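Putative transcriptional regulator, sugar-binding family (Arthrobacter aurescens, PDB 3NZE) probably acts as a DNA-binding transcriptional regulator of the SorC family that responds to a sugar effector. Local coordinates at residues A[58-63]-A[151-156]; A[83-88]-A[113-118]. All blocks are in the same frame, centred on the assembly; numbering follows the deposited sequence. Where two conformers were deposited one is given.

Contact 1 (A[58-63]-A[151-156]); sequences AIIGVA and MSIAIF
Ser152 grips both polar backbone atoms of Ile59, and so starts the pairing of two parallel strands with a side chain as well as a backbone. Its hydroxyl OG accepts the amide N of Ile59 at 3.0 Å in a nearly straight bond (166° at the hydrogen), taking the place that a main-chain carbonyl would fill further along. Its own N reaches Ile59 O at 2.7 Å, in the plane of that carbonyl. A chi1 of -34°, away from a staggered value, turns OG toward the Ile59 amide.

From there the ladder is regular: Gly61 N bonds to Ile153 O, Ile155 N to Gly61 O, and Ala63 N to Ile155 O. On one face Ile60 lies beside Ile153, both pointing the same way, while CG2 of Ile60 also meets CD1 of Ile155 at 3.9 Å. On the other face the selenium of Met151, a selenomethionine, stands 4.0 Å from Gly61 CA, and a CB on Gly61 would collide with it.

Further out, Phe109 of helix 99-113 covers Val62 and Ile155, and helix 217-221 packs on Met151 and Ala154. This is the helix-sheet-helix layering of a Rossmann-like core. The chemistry of the contact implies a seam closed by backbone bonds and hydrocarbon, with one serine hydroxyl satisfying a buried amide at its start.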
loop_
_atom_site.group_PDB
_atom_site.type_symbol
_atom_site.label_atom_id
_atom_site.label_comp_id
_atom_site.label_asym_id
_atom_site.label_seq_id
_atom_site.Cartn_x
_atom_site.Cartn_y
_atom_site.Cartn_z
ATOM N N ALA A 58 -1.256 14.285 -14.202
ATOM C CA ALA A 58 -1.833 13.229 -13.378
ATOM C C ALA A 58 -1.546 13.457 -11.905
ATOM O O ALA A 58 -0.592 14.140 -11.541
ATOM C CB ALA A 58 -1.290 11.872 -13.807
ATOM N N ILE A 59 -2.378 12.872 -11.059
ATOM C CA ILE A 59 -2.153 12.898 -9.622
ATOM C C ILE A 59 -1.891 11.472 -9.168
ATOM O O ILE A 59 -2.746 10.597 -9.311
ATOM C CB ILE A 59 -3.350 13.515 -8.874
ATOM C CG1 ILE A 59 -3.490 14.993 -9.263
ATOM C CG2 ILE A 59 -3.188 13.367 -7.362
ATOM C CD1 ILE A 59 -4.791 15.620 -8.836
ATOM N N ILE A 60 -0.683 11.234 -8.668
ATOM C CA ILE A 60 -0.273 9.896 -8.272
ATOM C C ILE A 60 -0.254 9.777 -6.750
ATOM O O ILE A 60 0.577 10.411 -6.083
ATOM C CB ILE A 60 1.137 9.569 -8.785
ATOM C CG1 ILE A 60 1.269 9.884 -10.281
ATOM C CG2 ILE A 60 1.494 8.121 -8.469
ATOM C CD1 ILE A 60 0.222 9.242 -11.126
ATOM N N GLY A 61 -1.144 8.944 -6.216
ATOM C CA GLY A 61 -1.211 8.701 -4.785
ATOM C C GLY A 61 -0.266 7.590 -4.353
ATOM O O GLY A 61 -0.267 6.502 -4.931
ATOM N N VAL A 62 0.560 7.872 -3.346
ATOM C CA VAL A 62 1.490 6.875 -2.817
ATOM C C VAL A 62 1.241 6.671 -1.331
ATOM O O VAL A 62 1.322 7.620 -0.543
ATOM C CB VAL A 62 2.960 7.337 -2.977
ATOM C CG1 VAL A 62 3.914 6.344 -2.326
ATOM C CG2 VAL A 62 3.310 7.533 -4.457
ATOM N N ALA A 63 0.952 5.440 -0.936
ATOM C CA ALA A 63 0.872 5.115 0.477
ATOM C C ALA A 63 2.254 4.603 0.854
ATOM O O ALA A 63 2.673 3.548 0.384
ATOM C CB ALA A 63 -0.191 4.054 0.725
HETATM N N MSE A 151 -6.969 11.592 -7.131
HETATM C CA MSE A 151 -5.868 10.786 -7.667
HETATM C C MSE A 151 -6.256 9.918 -8.874
HETATM O O MSE A 151 -7.362 9.380 -8.942
HETATM C CB MSE A 151 -5.204 9.927 -6.593
HETATM C CG MSE A 151 -6.058 8.812 -6.070
HETATM SE SE MSE A 151 -5.079 7.852 -4.683
HETATM C CE MSE A 151 -6.403 8.025 -3.261
ATOM N N SER A 152 -5.321 9.805 -9.808
ATOM C CA SER A 152 -5.513 9.020 -11.030
ATOM C C SER A 152 -5.100 7.572 -10.780
ATOM O O SER A 152 -5.744 6.632 -11.266
ATOM C CB SER A 152 -4.660 9.590 -12.170
ATOM O OG SER A 152 -4.541 11.005 -12.107
ATOM N N ILE A 153 -4.004 7.406 -10.047
ATOM C CA ILE A 153 -3.525 6.077 -9.677
ATOM C C ILE A 153 -3.118 6.044 -8.205
ATOM O O ILE A 153 -2.808 7.082 -7.599
ATOM C CB ILE A 153 -2.358 5.559 -10.583
ATOM C CG1 ILE A 153 -1.025 6.217 -10.231
ATOM C CG2 ILE A 153 -2.694 5.727 -12.072
ATOM C CD1 ILE A 153 0.146 5.700 -11.082
ATOM N N ALA A 154 -3.177 4.856 -7.609
ATOM C CA ALA A 154 -2.780 4.671 -6.209
ATOM C C ALA A 154 -1.764 3.549 -6.180
ATOM O O ALA A 154 -1.927 2.561 -6.881
ATOM C CB ALA A 154 -3.981 4.300 -5.345
ATOM N N ILE A 155 -0.712 3.700 -5.383
ATOM C CA ILE A 155 0.307 2.660 -5.283
ATOM C C ILE A 155 0.514 2.342 -3.827
ATOM O O ILE A 155 0.731 3.250 -3.026
ATOM C CB ILE A 155 1.657 3.122 -5.868
ATOM C CG1 ILE A 155 1.460 3.733 -7.257
ATOM C CG2 ILE A 155 2.637 1.945 -5.928
ATOM C CD1 ILE A 155 2.701 4.424 -7.824
ATOM N N PHE A 156 0.465 1.061 -3.479
ATOM C CA PHE A 156 0.495 0.675 -2.072
ATOM C C PHE A 156 0.941 -0.754 -1.837
ATOM O O PHE A 156 0.768 -1.627 -2.691
ATOM C CB PHE A 156 -0.876 0.872 -1.415
ATOM C CG PHE A 156 -2.023 0.219 -2.162
ATOM C CD1 PHE A 156 -2.366 -1.108 -1.928
ATOM C CD2 PHE A 156 -2.754 0.947 -3.082
ATOM C CE1 PHE A 156 -3.433 -1.701 -2.606
ATOM C CE2 PHE A 156 -3.829 0.365 -3.765
ATOM C CZ PHE A 156 -4.166 -0.961 -3.521
#

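Contact 2 (A[83-88]-A[113-118])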
loop_
_atom_site.group_PDB
_atom_site.type_symbol
_atom_site.label_atom_id
_atom_site.label_comp_id
_atom_site.label_asym_id
_atom_site.label_seq_id
_atom_site.Cartn_x
_atom_site.Cartn_y
_atom_site.Cartn_z
ATOM N N SER A 83 2.294 16.964 -13.359
ATOM C CA SER A 83 1.817 15.897 -12.500
ATOM C C SER A 83 2.223 16.127 -11.061
ATOM O O SER A 83 3.145 16.889 -10.775
ATOM C CB SER A 83 2.332 14.550 -12.975
ATOM O OG SER A 83 1.688 14.202 -14.190
ATOM N N ILE A 84 1.522 15.451 -10.161
ATOM C CA ILE A 84 1.734 15.620 -8.741
ATOM C C ILE A 84 1.789 14.254 -8.092
ATOM O O ILE A 84 1.008 13.378 -8.445
ATOM C CB ILE A 84 0.534 16.360 -8.118
ATOM C CG1 ILE A 84 0.396 17.760 -8.713
ATOM C CG2 ILE A 84 0.659 16.423 -6.607
ATOM C CD1 ILE A 84 -0.924 18.434 -8.374
ATOM N N VAL A 85 2.711 14.058 -7.158
ATOM C CA VAL A 85 2.673 12.862 -6.326
ATOM C C VAL A 85 2.218 13.269 -4.935
ATOM O O VAL A 85 2.803 14.155 -4.308
ATOM C CB VAL A 85 4.027 12.119 -6.253
ATOM C CG1 VAL A 85 4.323 11.410 -7.568
ATOM C CG2 VAL A 85 5.151 13.066 -5.876
ATOM N N VAL A 86 1.146 12.641 -4.469
ATOM C CA VAL A 86 0.565 12.990 -3.181
ATOM C C VAL A 86 0.678 11.844 -2.175
ATOM O O VAL A 86 0.406 10.680 -2.489
ATOM C CB VAL A 86 -0.900 13.515 -3.319
ATOM C CG1 VAL A 86 -1.816 12.472 -4.000
ATOM C CG2 VAL A 86 -1.460 13.938 -1.963
ATOM N N GLN A 87 1.100 12.186 -0.965
ATOM C CA GLN A 87 1.251 11.233 0.120
ATOM C C GLN A 87 -0.130 10.856 0.676
ATOM O O GLN A 87 -0.920 11.740 1.010
ATOM C CB GLN A 87 2.093 11.912 1.204
ATOM C CG GLN A 87 2.452 11.072 2.406
ATOM C CD GLN A 87 3.262 11.899 3.399
ATOM O OE1 GLN A 87 3.845 12.916 3.027
ATOM N NE2 GLN A 87 3.303 11.468 4.653
ATOM N N LEU A 88 -0.422 9.557 0.782
ATOM C CA LEU A 88 -1.768 9.114 1.179
ATOM C C LEU A 88 -1.954 8.880 2.676
ATOM O O LEU A 88 -3.087 8.834 3.158
ATOM C CB LEU A 88 -2.141 7.828 0.438
ATOM C CG LEU A 88 -2.222 7.963 -1.085
ATOM C CD1 LEU A 88 -2.721 6.650 -1.714
ATOM C CD2 LEU A 88 -3.149 9.115 -1.447
ATOM N N TYR A 113 9.881 11.327 -11.908
ATOM C CA TYR A 113 8.866 11.739 -12.878
ATOM C C TYR A 113 8.780 13.243 -13.145
ATOM O O TYR A 113 7.958 13.693 -13.952
ATOM C CB TYR A 113 7.506 11.164 -12.471
ATOM C CG TYR A 113 7.552 9.653 -12.411
ATOM C CD1 TYR A 113 7.832 8.912 -13.548
ATOM C CD2 TYR A 113 7.354 8.975 -11.216
ATOM C CE1 TYR A 113 7.894 7.540 -13.507
ATOM C CE2 TYR A 113 7.415 7.601 -11.158
ATOM C CZ TYR A 113 7.690 6.887 -12.314
ATOM O OH TYR A 113 7.754 5.522 -12.270
ATOM N N GLY A 114 9.644 14.015 -12.492
ATOM C CA GLY A 114 9.592 15.461 -12.600
ATOM C C GLY A 114 8.267 15.994 -12.091
ATOM O O GLY A 114 7.761 17.007 -12.575
ATOM N N ALA A 115 7.710 15.302 -11.103
ATOM C CA ALA A 115 6.403 15.629 -10.551
ATOM C C ALA A 115 6.551 16.436 -9.275
ATOM O O ALA A 115 7.486 16.228 -8.509
ATOM C CB ALA A 115 5.619 14.351 -10.265
ATOM N N ARG A 116 5.617 17.349 -9.040
ATOM C CA ARG A 116 5.619 18.096 -7.792
ATOM C C ARG A 116 5.189 17.195 -6.647
ATOM O O ARG A 116 4.261 16.400 -6.788
ATOM C CB ARG A 116 4.693 19.307 -7.868
ATOM C CG ARG A 116 4.757 20.169 -6.617
ATOM C CD ARG A 116 3.886 21.404 -6.738
ATOM N NE ARG A 116 2.510 21.162 -6.309
ATOM C CZ ARG A 116 1.454 21.204 -7.113
ATOM N NH1 ARG A 116 1.608 21.473 -8.403
ATOM N NH2 ARG A 116 0.243 20.984 -6.622
ATOM N N VAL A 117 5.854 17.339 -5.506
ATOM C CA VAL A 117 5.550 16.527 -4.339
ATOM C C VAL A 117 4.603 17.256 -3.381
ATOM O O VAL A 117 4.842 18.401 -3.007
ATOM C CB VAL A 117 6.839 16.138 -3.589
ATOM C CG1 VAL A 117 6.513 15.486 -2.263
ATOM C CG2 VAL A 117 7.699 15.215 -4.453
ATOM N N GLU A 118 3.526 16.585 -2.986
ATOM C CA GLU A 118 2.618 17.128 -1.983
ATOM C C GLU A 118 2.530 16.212 -0.772
ATOM O O GLU A 118 1.996 15.103 -0.837
ATOM C CB GLU A 118 1.223 17.349 -2.565
ATOM C CG GLU A 118 1.168 18.429 -3.651
ATOM C CD GLU A 118 1.265 19.841 -3.090
ATOM O OE1 GLU A 118 1.204 20.005 -1.851
ATOM O OE2 GLU A 118 1.393 20.788 -3.895
HETATM O O HOH W 1 5.086 16.287 -13.643
#
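Val85 and Val117 meet through their CG2 methyls, 3.6 Å apart in the given conformer of Val85, on the face turned to helix 99-113. Met106 of that helix touches both valines, so this is the tightly packed half of the contact. CB of Ala115 continues it, resting against CG1 of Val85. Between the two faces runs a regular ladder: Arg116 N to Ser83 O, Val85 N to Arg116 O at 2.8 Å, Glu118 N to Val85 O at 2.9 Å in a nearly straight bond, and Gln87 N to Glu118 O.

The opposite face is more polar, and open to solvent at Arg116; helix 139-149 covers Val86 and touches Glu118. Arg116 runs beside Ile84, whose CG1 lies 3.6 Å above the guanidinium plane, offset toward its rim, while CD1 comes to 3.3 Å from NH2. Glu118 OE2 takes two N-H groups in a side-on salt bridge, the straighter from NE (2.7 Å, 155°), the other from NH2 (3.0 Å, 136°). OE2 lies in the guanidinium plane, and both nitrogens reach it on its anti side, somewhat out of the carboxylate plane. A chi2 of -75° turns CD back toward the guanidinium; CG, placed by chi1, touches CG2 of Ile84 at 3.6 Å. An alanine at Glu118 would probably leave Arg116 NE and NH2 without their carboxylate mate and the guanidinium freer to swing off Ile84. Both charged residues also touch a crystal neighbour, which may influence their pose.

At the start of the pairing, a water bridges Ser83 N and Gly114 O. The two strands, with helix 99-113 between them in the chain, form a beta-alpha-beta unit. Glu118 is also seen as a calcium ligand in a crystal structure of this protein, though no calcium is bound to this chain in the model. The chemistry implies apolar packing on the valine side and an ion pair laid over an isoleucine toward solvent.

Contacts 1 and 2 are two seams of the parallel part of one mixed sheet, ordered 116-118, 84-87, 59-62, 153-160, and are separated by the seam between strands 84-87 and 59-62. Those two middle strands join them: Ile60 N and O probably bond to Ile84 O and Val86 N, and CD1 of Leu88 packs on the carbonyl carbon of Gly61. Helix 99-113 lies over one face of both seams. Contact 1 is core, almost wholly buried, and its side chains are chiefly aliphatic, with a serine as the polar exception. Contact 2 lies farther from the centre of the chain and is partly buried; there one face keeps the apolar character, whereas the other carries an ion pair near solvent.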